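PDB 2EYU: twitching motility protein PilT from Aquifex aeolicus, which probably acts as an ATP-driven motor of the P-loop NTPase clan, retracting pili to power twitching motility. Local coordinates for residues P6-K9 against K10-L13; P14-V17 against L18-H22; Q217-N220 against Q221-K225; L231-L234 against E235-M238. The protein carries 1 engineered substitution. All coordinates share one frame; numbering follows the deposited sequence.

Interaction 1: P6-K9 against K10-L13; sequences PEFK and KLGL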
loop_
_atom_site.group_PDB
_atom_site.type_symbol
_atom_site.label_atom_id
_atom_site.label_comp_id
_atom_site.label_asym_id
_atom_site.label_seq_id
_atom_site.Cartn_x
_atom_site.Cartn_y
_atom_site.Cartn_z
ATOM N N PRO A 6 -0.687 -14.214 -9.149
ATOM C CA PRO A 6 0.704 -14.096 -9.582
ATOM C C PRO A 6 1.694 -14.201 -8.423
ATOM O O PRO A 6 1.423 -13.676 -7.343
ATOM C CB PRO A 6 0.801 -12.683 -10.164
ATOM C CG PRO A 6 -0.403 -11.976 -9.622
ATOM C CD PRO A 6 -1.475 -13.030 -9.568
ATOM N N GLU A 7 2.802 -14.862 -8.705
ATOM C CA GLU A 7 3.921 -15.050 -7.786
ATOM C C GLU A 7 4.526 -13.709 -7.421
ATOM O O GLU A 7 4.781 -12.882 -8.301
ATOM C CB GLU A 7 4.940 -15.958 -8.462
ATOM C CG GLU A 7 6.355 -15.934 -7.924
ATOM C CD GLU A 7 7.155 -17.115 -8.465
ATOM O OE1 GLU A 7 7.836 -17.777 -7.656
ATOM O OE2 GLU A 7 7.074 -17.352 -9.695
ATOM N N PHE A 8 4.785 -13.425 -6.145
ATOM C CA PHE A 8 5.298 -12.093 -5.828
ATOM C C PHE A 8 6.618 -11.767 -6.518
ATOM O O PHE A 8 6.950 -10.576 -6.624
ATOM C CB PHE A 8 5.464 -11.921 -4.317
ATOM C CG PHE A 8 5.673 -10.466 -3.908
ATOM C CD1 PHE A 8 6.948 -9.940 -3.793
ATOM C CD2 PHE A 8 4.584 -9.651 -3.643
ATOM C CE1 PHE A 8 7.159 -8.621 -3.425
ATOM C CE2 PHE A 8 4.788 -8.333 -3.285
ATOM C CZ PHE A 8 6.065 -7.820 -3.167
ATOM N N LYS A 9 7.335 -12.787 -6.967
ATOM C CA LYS A 9 8.616 -12.618 -7.644
ATOM C C LYS A 9 8.421 -12.111 -9.066
ATOM O O LYS A 9 9.310 -11.543 -9.702
ATOM C CB LYS A 9 9.377 -13.945 -7.595
ATOM C CG LYS A 9 10.692 -13.969 -8.347
ATOM C CD LYS A 9 11.531 -15.173 -7.948
ATOM C CE LYS A 9 13.008 -14.815 -7.840
ATOM N NZ LYS A 9 13.874 -15.943 -8.293
ATOM N N LYS A 10 7.236 -12.299 -9.623
ATOM C CA LYS A 10 6.928 -11.799 -10.949
ATOM C C LYS A 10 6.437 -10.354 -10.906
ATOM O O LYS A 10 6.198 -9.777 -11.967
ATOM C CB LYS A 10 5.836 -12.635 -11.618
ATOM C CG LYS A 10 5.890 -14.127 -11.369
ATOM C CD LYS A 10 7.192 -14.723 -11.876
ATOM C CE LYS A 10 8.170 -14.944 -10.732
ATOM N NZ LYS A 10 9.576 -14.624 -11.111
ATOM N N LEU A 11 6.267 -9.787 -9.717
ATOM C CA LEU A 11 5.644 -8.472 -9.571
ATOM C C LEU A 11 6.551 -7.341 -10.009
ATOM O O LEU A 11 6.133 -6.292 -10.503
ATOM C CB LEU A 11 5.213 -8.290 -8.110
ATOM C CG LEU A 11 3.740 -7.988 -7.839
ATOM C CD1 LEU A 11 2.810 -8.886 -8.638
ATOM C CD2 LEU A 11 3.432 -8.122 -6.353
ATOM N N GLY A 12 7.875 -7.476 -9.853
ATOM C CA GLY A 12 8.702 -6.336 -10.252
ATOM C C GLY A 12 8.881 -5.390 -9.068
ATOM O O GLY A 12 9.360 -4.273 -9.224
ATOM N N LEU A 13 8.478 -5.866 -7.897
ATOM C CA LEU A 13 8.640 -5.168 -6.636
ATOM C C LEU A 13 9.782 -5.828 -5.867
ATOM O O LEU A 13 10.004 -7.032 -6.016
ATOM C CB LEU A 13 7.349 -5.207 -5.814
ATOM C CG LEU A 13 6.169 -4.440 -6.422
ATOM C CD1 LEU A 13 4.858 -5.030 -5.932
ATOM C CD2 LEU A 13 6.285 -2.955 -6.098
#
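Phe8 packs its ring against two leucines that follow it, Leu11 in the turn and Leu13 just beyond it. Its CG stands anti to the backbone N (chi1 -166°), so that although CB leaves the backbone away from residues 10-13, the ring comes back toward them and meets Leu11 CD2 and Leu13 CB obliquely. From CB outward, CG comes within 4.1 Å of Leu11 CD2, and the ring's CD2 is closer, 3.3 Å from that same Leu11 CD2 methyl; CE2 also borders it. Further out the partner changes: CZ meets Leu13 CB at 3.9 Å, and CE1 lies near the same atom. The side chains of both leucines run at about a right angle to that of Phe8. With alanine at this position, Leu11 CD2 and Leu13 CB would probably lose the apolar partner they share, and a gap is likely to open between them.

The turn itself is closed by Lys10 N, which donates to Glu7 O over 2.8 Å, while Leu11 N reaches Phe8 O only weakly. Gly12 ends it with a positive phi (89°), where a side chain would strike the preceding carbonyl. The outer side suits Glu7 and Lys10, whose salt bridge is long and doubtful. Inward, Phe8 rests on Ser44 and Met45 of helix 38-52 and on Val17 and Leu18 of helix 16-19, while Leu13 reaches Thr41 and, on strand 179-185, Leu180 and Tyr182.

Interaction 2: P14-V17 against L18-H22; sequences PDKV and LELCH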
loop_
_atom_site.group_PDB
_atom_site.type_symbol
_atom_site.label_atom_id
_atom_site.label_comp_id
_atom_site.label_asym_id
_atom_site.label_seq_id
_atom_site.Cartn_x
_atom_site.Cartn_y
_atom_site.Cartn_z
ATOM N N PRO A 14 10.516 -5.086 -5.066
ATOM C CA PRO A 14 11.661 -5.674 -4.359
ATOM C C PRO A 14 11.253 -6.341 -3.046
ATOM O O PRO A 14 10.246 -5.996 -2.429
ATOM C CB PRO A 14 12.559 -4.468 -4.115
ATOM C CG PRO A 14 11.853 -3.285 -4.682
ATOM C CD PRO A 14 10.392 -3.652 -4.768
ATOM N N ASP A 15 12.077 -7.310 -2.675
ATOM C CA ASP A 15 12.003 -8.199 -1.545
ATOM C C ASP A 15 11.530 -7.527 -0.264
ATOM O O ASP A 15 10.713 -8.100 0.463
ATOM C CB ASP A 15 13.377 -8.828 -1.255
ATOM C CG ASP A 15 14.053 -9.474 -2.442
ATOM O OD1 ASP A 15 15.293 -9.664 -2.391
ATOM O OD2 ASP A 15 13.368 -9.803 -3.435
ATOM N N LYS A 16 12.005 -6.339 0.081
ATOM C CA LYS A 16 11.610 -5.804 1.382
ATOM C C LYS A 16 10.103 -5.580 1.513
ATOM O O LYS A 16 9.618 -5.467 2.643
ATOM C CB LYS A 16 12.353 -4.488 1.670
ATOM C CG LYS A 16 11.429 -3.388 2.157
ATOM C CD LYS A 16 12.226 -2.208 2.708
ATOM C CE LYS A 16 12.166 -2.158 4.230
ATOM N NZ LYS A 16 12.589 -3.457 4.845
ATOM N N VAL A 17 9.358 -5.505 0.420
ATOM C CA VAL A 17 7.907 -5.306 0.511
ATOM C C VAL A 17 7.248 -6.536 1.113
ATOM O O VAL A 17 6.316 -6.485 1.919
ATOM C CB VAL A 17 7.301 -5.011 -0.869
ATOM C CG1 VAL A 17 5.792 -5.166 -0.831
ATOM C CG2 VAL A 17 7.679 -3.617 -1.350
ATOM N N LEU A 18 7.723 -7.704 0.695
ATOM C CA LEU A 18 7.244 -8.970 1.256
ATOM C C LEU A 18 7.649 -9.160 2.709
ATOM O O LEU A 18 7.050 -9.900 3.502
ATOM C CB LEU A 18 7.802 -10.104 0.384
ATOM C CG LEU A 18 6.958 -11.348 0.134
ATOM C CD1 LEU A 18 5.537 -11.018 -0.285
ATOM C CD2 LEU A 18 7.631 -12.224 -0.922
ATOM N N GLU A 19 8.705 -8.503 3.187
ATOM C CA GLU A 19 9.036 -8.661 4.610
ATOM C C GLU A 19 7.953 -8.087 5.505
ATOM O O GLU A 19 7.806 -8.428 6.678
ATOM C CB GLU A 19 10.327 -7.906 4.894
ATOM C CG GLU A 19 11.625 -8.642 4.621
ATOM C CD GLU A 19 12.769 -7.640 4.777
ATOM O OE1 GLU A 19 12.600 -6.739 5.630
ATOM O OE2 GLU A 19 13.773 -7.765 4.052
ATOM N N LEU A 20 7.208 -7.159 4.898
ATOM C CA LEU A 20 6.098 -6.487 5.551
ATOM C C LEU A 20 5.074 -7.513 6.002
ATOM O O LEU A 20 4.430 -7.440 7.045
ATOM C CB LEU A 20 5.425 -5.471 4.623
ATOM C CG LEU A 20 6.125 -4.125 4.404
ATOM C CD1 LEU A 20 7.613 -4.279 4.188
ATOM C CD2 LEU A 20 5.477 -3.397 3.229
ATOM N N CYS A 21 4.903 -8.555 5.184
ATOM C CA CYS A 21 3.942 -9.570 5.582
ATOM C C CYS A 21 4.376 -10.299 6.854
ATOM O O CYS A 21 3.553 -11.018 7.431
ATOM C CB CYS A 21 3.789 -10.622 4.488
ATOM S SG CYS A 21 3.306 -9.807 2.928
ATOM N N HIS A 22 5.641 -10.169 7.253
ATOM C CA HIS A 22 6.033 -10.823 8.506
ATOM C C HIS A 22 5.768 -9.910 9.685
ATOM O O HIS A 22 6.031 -10.286 10.833
ATOM C CB HIS A 22 7.507 -11.234 8.414
ATOM C CG HIS A 22 7.642 -12.476 7.573
ATOM N ND1 HIS A 22 8.442 -12.568 6.466
ATOM C CD2 HIS A 22 7.056 -13.686 7.707
ATOM C CE1 HIS A 22 8.351 -13.781 5.942
ATOM N NE2 HIS A 22 7.510 -14.488 6.679
#
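Lys16 reaches forward along the turn, its chain bending at the last two torsions (chi4 54°), to set NZ 3.4 Å from Glu19 OE1 in a salt bridge. The glutamate chain, by contrast, stays extended beyond CG. Glu19 CG is anti to its carbonyl carbon (chi1 -85°), which carries the carboxylate back toward the preceding turn; its second oxygen, OE2, then lies 4.0 Å from Lys16 CA. A flexible cation and an anion three residues apart suit this place, being long enough for their ends to meet across one turn at the surface. Lys16 also touches Glu213 and Ile186.

Beneath this pair the backbone is loosely wound. Leu20 N donates to Val17 O at 3.2 Å. Asp15 O receives two weak bonds, from Leu18 N at 3.0 Å and from Glu19 N at 3.4 Å. Most links join residues three apart, as in a 3-10 turn.

The apolar residues look the other way. Val17 CG1 approaches Leu20 CD2 at 4.4 Å, a light touch; both also pack on the fold, Val17 on Met45 and Leu184, Leu20 on Ile186. The small, buried Cys21 meets Met45 and Ile49. The result is a short, weakly bonded helical turn with Lys16 and Glu19 toward solvent and Val17, Leu20 and Cys21 buried, amphipathic in character. It is laid against helix 38-52 just ahead of strand 26-31, the strand that leads into what is probably the Walker A P-loop.

Interaction 3: Q217-N220 against Q221-K225; sequences QTMN and QTLYK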
loop_
_atom_site.group_PDB
_atom_site.type_symbol
_atom_site.label_atom_id
_atom_site.label_comp_id
_atom_site.label_asym_id
_atom_site.label_seq_id
_atom_site.Cartn_x
_atom_site.Cartn_y
_atom_site.Cartn_z
ATOM N N GLN A 217 11.670 4.588 -1.819
ATOM C CA GLN A 217 11.993 4.846 -3.221
ATOM C C GLN A 217 10.858 5.645 -3.840
ATOM O O GLN A 217 9.702 5.253 -3.736
ATOM C CB GLN A 217 12.262 3.554 -3.996
ATOM C CG GLN A 217 12.333 3.778 -5.498
ATOM C CD GLN A 217 13.318 2.886 -6.218
ATOM O OE1 GLN A 217 14.520 2.947 -5.943
ATOM N NE2 GLN A 217 12.819 2.073 -7.151
ATOM N N THR A 218 11.206 6.780 -4.448
ATOM C CA THR A 218 10.147 7.602 -5.033
ATOM C C THR A 218 9.727 6.990 -6.365
ATOM O O THR A 218 10.494 6.213 -6.929
ATOM C CB THR A 218 10.648 9.039 -5.237
ATOM O OG1 THR A 218 11.058 9.546 -3.951
ATOM C CG2 THR A 218 9.566 9.974 -5.743
HETATM N N MSE A 219 8.560 7.341 -6.863
HETATM C CA MSE A 219 8.069 6.892 -8.171
HETATM C C MSE A 219 8.969 7.381 -9.294
HETATM O O MSE A 219 9.348 6.617 -10.189
HETATM C CB MSE A 219 6.648 7.438 -8.280
HETATM C CG MSE A 219 5.967 7.317 -9.625
HETATM SE SE MSE A 219 5.559 5.485 -10.034
HETATM C CE MSE A 219 3.953 5.486 -8.964
ATOM N N ASN A 220 9.311 8.668 -9.235
ATOM C CA ASN A 220 10.184 9.342 -10.194
ATOM C C ASN A 220 11.504 8.613 -10.334
ATOM O O ASN A 220 12.100 8.485 -11.409
ATOM C CB ASN A 220 10.416 10.784 -9.754
ATOM C CG ASN A 220 9.480 11.787 -10.384
ATOM O OD1 ASN A 220 9.464 12.968 -10.035
ATOM N ND2 ASN A 220 8.690 11.324 -11.334
ATOM N N GLN A 221 12.003 8.082 -9.213
ATOM C CA GLN A 221 13.241 7.309 -9.323
ATOM C C GLN A 221 13.029 5.994 -10.070
ATOM O O GLN A 221 13.811 5.574 -10.936
ATOM C CB GLN A 221 13.803 7.027 -7.936
ATOM C CG GLN A 221 14.050 8.223 -7.020
ATOM C CD GLN A 221 14.745 7.701 -5.764
ATOM O OE1 GLN A 221 14.188 7.691 -4.667
ATOM N NE2 GLN A 221 15.972 7.236 -5.983
ATOM N N THR A 222 11.945 5.318 -9.708
ATOM C CA THR A 222 11.595 4.029 -10.291
ATOM C C THR A 222 11.351 4.145 -11.796
ATOM O O THR A 222 11.729 3.268 -12.570
ATOM C CB THR A 222 10.349 3.420 -9.628
ATOM O OG1 THR A 222 10.555 3.183 -8.228
ATOM C CG2 THR A 222 10.079 2.062 -10.267
ATOM N N LEU A 223 10.712 5.225 -12.231
ATOM C CA LEU A 223 10.591 5.543 -13.643
ATOM C C LEU A 223 11.936 5.789 -14.305
ATOM O O LEU A 223 12.282 5.353 -15.408
ATOM C CB LEU A 223 9.721 6.802 -13.807
ATOM C CG LEU A 223 8.278 6.645 -13.346
ATOM C CD1 LEU A 223 7.598 8.001 -13.206
ATOM C CD2 LEU A 223 7.542 5.736 -14.316
ATOM N N TYR A 224 12.753 6.555 -13.582
ATOM C CA TYR A 224 14.109 6.811 -14.062
ATOM C C TYR A 224 14.844 5.506 -14.301
ATOM O O TYR A 224 15.371 5.289 -15.405
ATOM C CB TYR A 224 14.833 7.716 -13.077
ATOM C CG TYR A 224 16.245 8.127 -13.428
ATOM C CD1 TYR A 224 16.629 8.384 -14.732
ATOM C CD2 TYR A 224 17.198 8.264 -12.431
ATOM C CE1 TYR A 224 17.926 8.761 -15.026
ATOM C CE2 TYR A 224 18.497 8.641 -12.713
ATOM C CZ TYR A 224 18.856 8.888 -14.019
ATOM O OH TYR A 224 20.145 9.263 -14.315
ATOM N N LYS A 225 14.904 4.606 -13.323
ATOM C CA LYS A 225 15.655 3.363 -13.551
ATOM C C LYS A 225 15.006 2.468 -14.591
ATOM O O LYS A 225 15.706 1.829 -15.382
ATOM C CB LYS A 225 15.865 2.597 -12.248
ATOM C CG LYS A 225 14.882 2.879 -11.130
ATOM C CD LYS A 225 14.972 1.784 -10.071
ATOM C CE LYS A 225 14.382 0.487 -10.594
ATOM N NZ LYS A 225 15.377 -0.619 -10.659
#
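Gln221 turns its side chain back to the start of its own helix, where OE1 accepts the backbone N-H of Thr218. The bond from Thr218 N to Gln221 OE1 is 3.1 Å long and almost perfectly straight, 178° at the hydrogen, though the donor lies above the amide's carbonyl plane. A second side-chain bond runs from Gln217 NE2 to Thr222 OG1, 2.7 Å, and that hydroxyl is also hydrogen-bonded to Tyr182 O.

These groups are set in place by the first helical turn: Thr222 N bonds Thr218 O at 3.3 Å, and Leu223 N bonds Met219 O at 2.8 Å. Gln221 NE2 is weakly held by Gln211 O, which helps fix the amide's rotation. A leucine at Gln221 would probably leave the N-H of Thr218 without its acceptor and the carbonyl of Gln211 without this donor. On the apolar side, Met219 CG, of a selenomethionine, lies 4.0 Å from Leu223 CD1, and both residues rest on Ala181.

Farther out, Gln217 pairs through its backbone with Leu184, tying the helix start to the sheet. Thr218 is the N-cap and Gln221 the N3 residue, so the arrangement is one half of a capping box at a strand-to-helix junction, with no return bond from the threonine hydroxyl.

Interaction 4: L231-L234 against E235-M238; sequences LITL and EDAM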
loop_
_atom_site.group_PDB
_atom_site.type_symbol
_atom_site.label_atom_id
_atom_site.label_comp_id
_atom_site.label_asym_id
_atom_site.label_seq_id
_atom_site.Cartn_x
_atom_site.Cartn_y
_atom_site.Cartn_z
ATOM N N LEU A 231 13.444 -0.058 -20.342
ATOM C CA LEU A 231 12.270 -0.863 -20.033
ATOM C C LEU A 231 10.971 -0.137 -20.377
ATOM O O LEU A 231 9.964 -0.806 -20.641
ATOM C CB LEU A 231 12.283 -1.281 -18.557
ATOM C CG LEU A 231 12.850 -2.671 -18.272
ATOM C CD1 LEU A 231 11.832 -3.557 -17.568
ATOM C CD2 LEU A 231 13.316 -3.330 -19.563
ATOM N N ILE A 232 10.976 1.183 -20.379
ATOM C CA ILE A 232 9.864 2.003 -20.858
ATOM C C ILE A 232 10.415 3.098 -21.762
ATOM O O ILE A 232 11.627 3.314 -21.809
ATOM C CB ILE A 232 9.058 2.662 -19.718
ATOM C CG1 ILE A 232 9.881 3.035 -18.490
ATOM C CG2 ILE A 232 7.881 1.780 -19.302
ATOM C CD1 ILE A 232 10.485 4.417 -18.503
ATOM N N THR A 233 9.553 3.825 -22.457
ATOM C CA THR A 233 10.138 4.915 -23.249
ATOM C C THR A 233 10.153 6.190 -22.406
ATOM O O THR A 233 9.476 6.220 -21.371
ATOM C CB THR A 233 9.389 5.084 -24.572
ATOM O OG1 THR A 233 9.444 3.813 -25.250
ATOM C CG2 THR A 233 10.062 6.078 -25.504
ATOM N N LEU A 234 10.929 7.172 -22.851
ATOM C CA LEU A 234 10.947 8.498 -22.250
ATOM C C LEU A 234 9.530 9.038 -22.132
ATOM O O LEU A 234 9.172 9.489 -21.043
ATOM C CB LEU A 234 11.789 9.492 -23.056
ATOM C CG LEU A 234 12.038 10.875 -22.459
ATOM C CD1 LEU A 234 12.521 10.794 -21.013
ATOM C CD2 LEU A 234 13.062 11.650 -23.274
ATOM N N GLU A 235 8.762 9.004 -23.231
ATOM C CA GLU A 235 7.433 9.634 -23.189
ATOM C C GLU A 235 6.516 8.968 -22.171
ATOM O O GLU A 235 5.688 9.585 -21.500
ATOM C CB GLU A 235 6.780 9.588 -24.563
ATOM C CG GLU A 235 7.768 9.460 -25.717
ATOM C CD GLU A 235 7.179 8.663 -26.871
ATOM O OE1 GLU A 235 7.801 8.608 -27.957
ATOM O OE2 GLU A 235 6.082 8.088 -26.676
ATOM N N ASP A 236 6.645 7.653 -22.053
ATOM C CA ASP A 236 5.807 6.905 -21.112
ATOM C C ASP A 236 6.097 7.287 -19.665
ATOM O O ASP A 236 5.206 7.310 -18.820
ATOM C CB ASP A 236 6.044 5.403 -21.324
ATOM C CG ASP A 236 5.298 4.923 -22.566
ATOM O OD1 ASP A 236 4.346 5.634 -22.952
ATOM O OD2 ASP A 236 5.665 3.870 -23.123
ATOM N N ALA A 237 7.364 7.576 -19.411
ATOM C CA ALA A 237 7.893 7.882 -18.091
ATOM C C ALA A 237 7.391 9.246 -17.632
ATOM O O ALA A 237 6.784 9.385 -16.575
ATOM C CB ALA A 237 9.411 7.837 -18.102
HETATM N N MSE A 238 7.651 10.235 -18.473
HETATM C CA MSE A 238 7.108 11.577 -18.303
HETATM C C MSE A 238 5.594 11.576 -18.125
HETATM O O MSE A 238 5.023 12.323 -17.310
HETATM C CB MSE A 238 7.487 12.430 -19.522
HETATM C CG MSE A 238 8.980 12.683 -19.674
HETATM SE SE MSE A 238 9.693 13.618 -18.134
HETATM C CE MSE A 238 8.310 14.954 -18.226
#
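Ile232 and Ala237 make the main apolar contact, Ile232 CD1 lying 3.6 Å from Ala237 CB. Ile232 precedes the N-cap residue Thr233, and Ala237 is the fourth residue of the helix, so together they form a hydrophobic staple that clasps the incoming chain to the first turn. The isoleucine holds CG1 between its backbone N and carbonyl carbon (chi1 33°), a crowded position that nevertheless brings CD1 to the alanine; the small alanine methyl lets CD1 come this close. A second, looser pair sits elsewhere on the turn, Leu234 CD1 at 4.2 Å from CG of selenomethionine Met238.

The hydrogen bonds all belong to the backbone. Ala237 N donates to Thr233 O at 3.2 Å, and more weakly to Leu234 O. Met238 N reaches Leu234 O at 3.1 Å with a nearly straight N-H (169°).

Polar side chains complete the turn without bonding one another. Asp236, in the N3 position, places OD2 3.9 Å from Thr233 N, too far to close a capping box. Thr233 and Glu235 run side by side, Thr233 CG2 lying 4.1 Å from Glu235 CG.

Ile232 also packs on Leu226 and Tyr227 of helix 219-228 and on Leu171, while Asp236 touches Lys173. Two acidic residues, Glu235 and Asp236, stand in the first turn, and their negative charge probably suits the positive end of the helix dipole, but the geometry implies that the side-chain closure of this helix start is chiefly hydrophobic.

How the interactions relate
The four contacts fall into two pairs, each with its members in contact. Interactions 1 and 2 are consecutive at the chain's start, their centres about 12 Å apart, and meet where Phe8 CZ approaches Val17 CG1 at 3.5 Å; both lean on helix 38-52, which follows the probable P-loop. Interactions 3 and 4 come near the chain's end, their centres also about 12 Å apart, and open the successive helices 219-228 and 234-240, touching through Leu223 and Ile232. The pairs do not touch, the centres of interactions 2 and 4 lying about 27 Å apart, yet strand 179-185 receives side chains from interactions 1, 2 and 3. That strand of the mixed sheet is thus a common support for the amino-terminal segment and the start of helix 219-228.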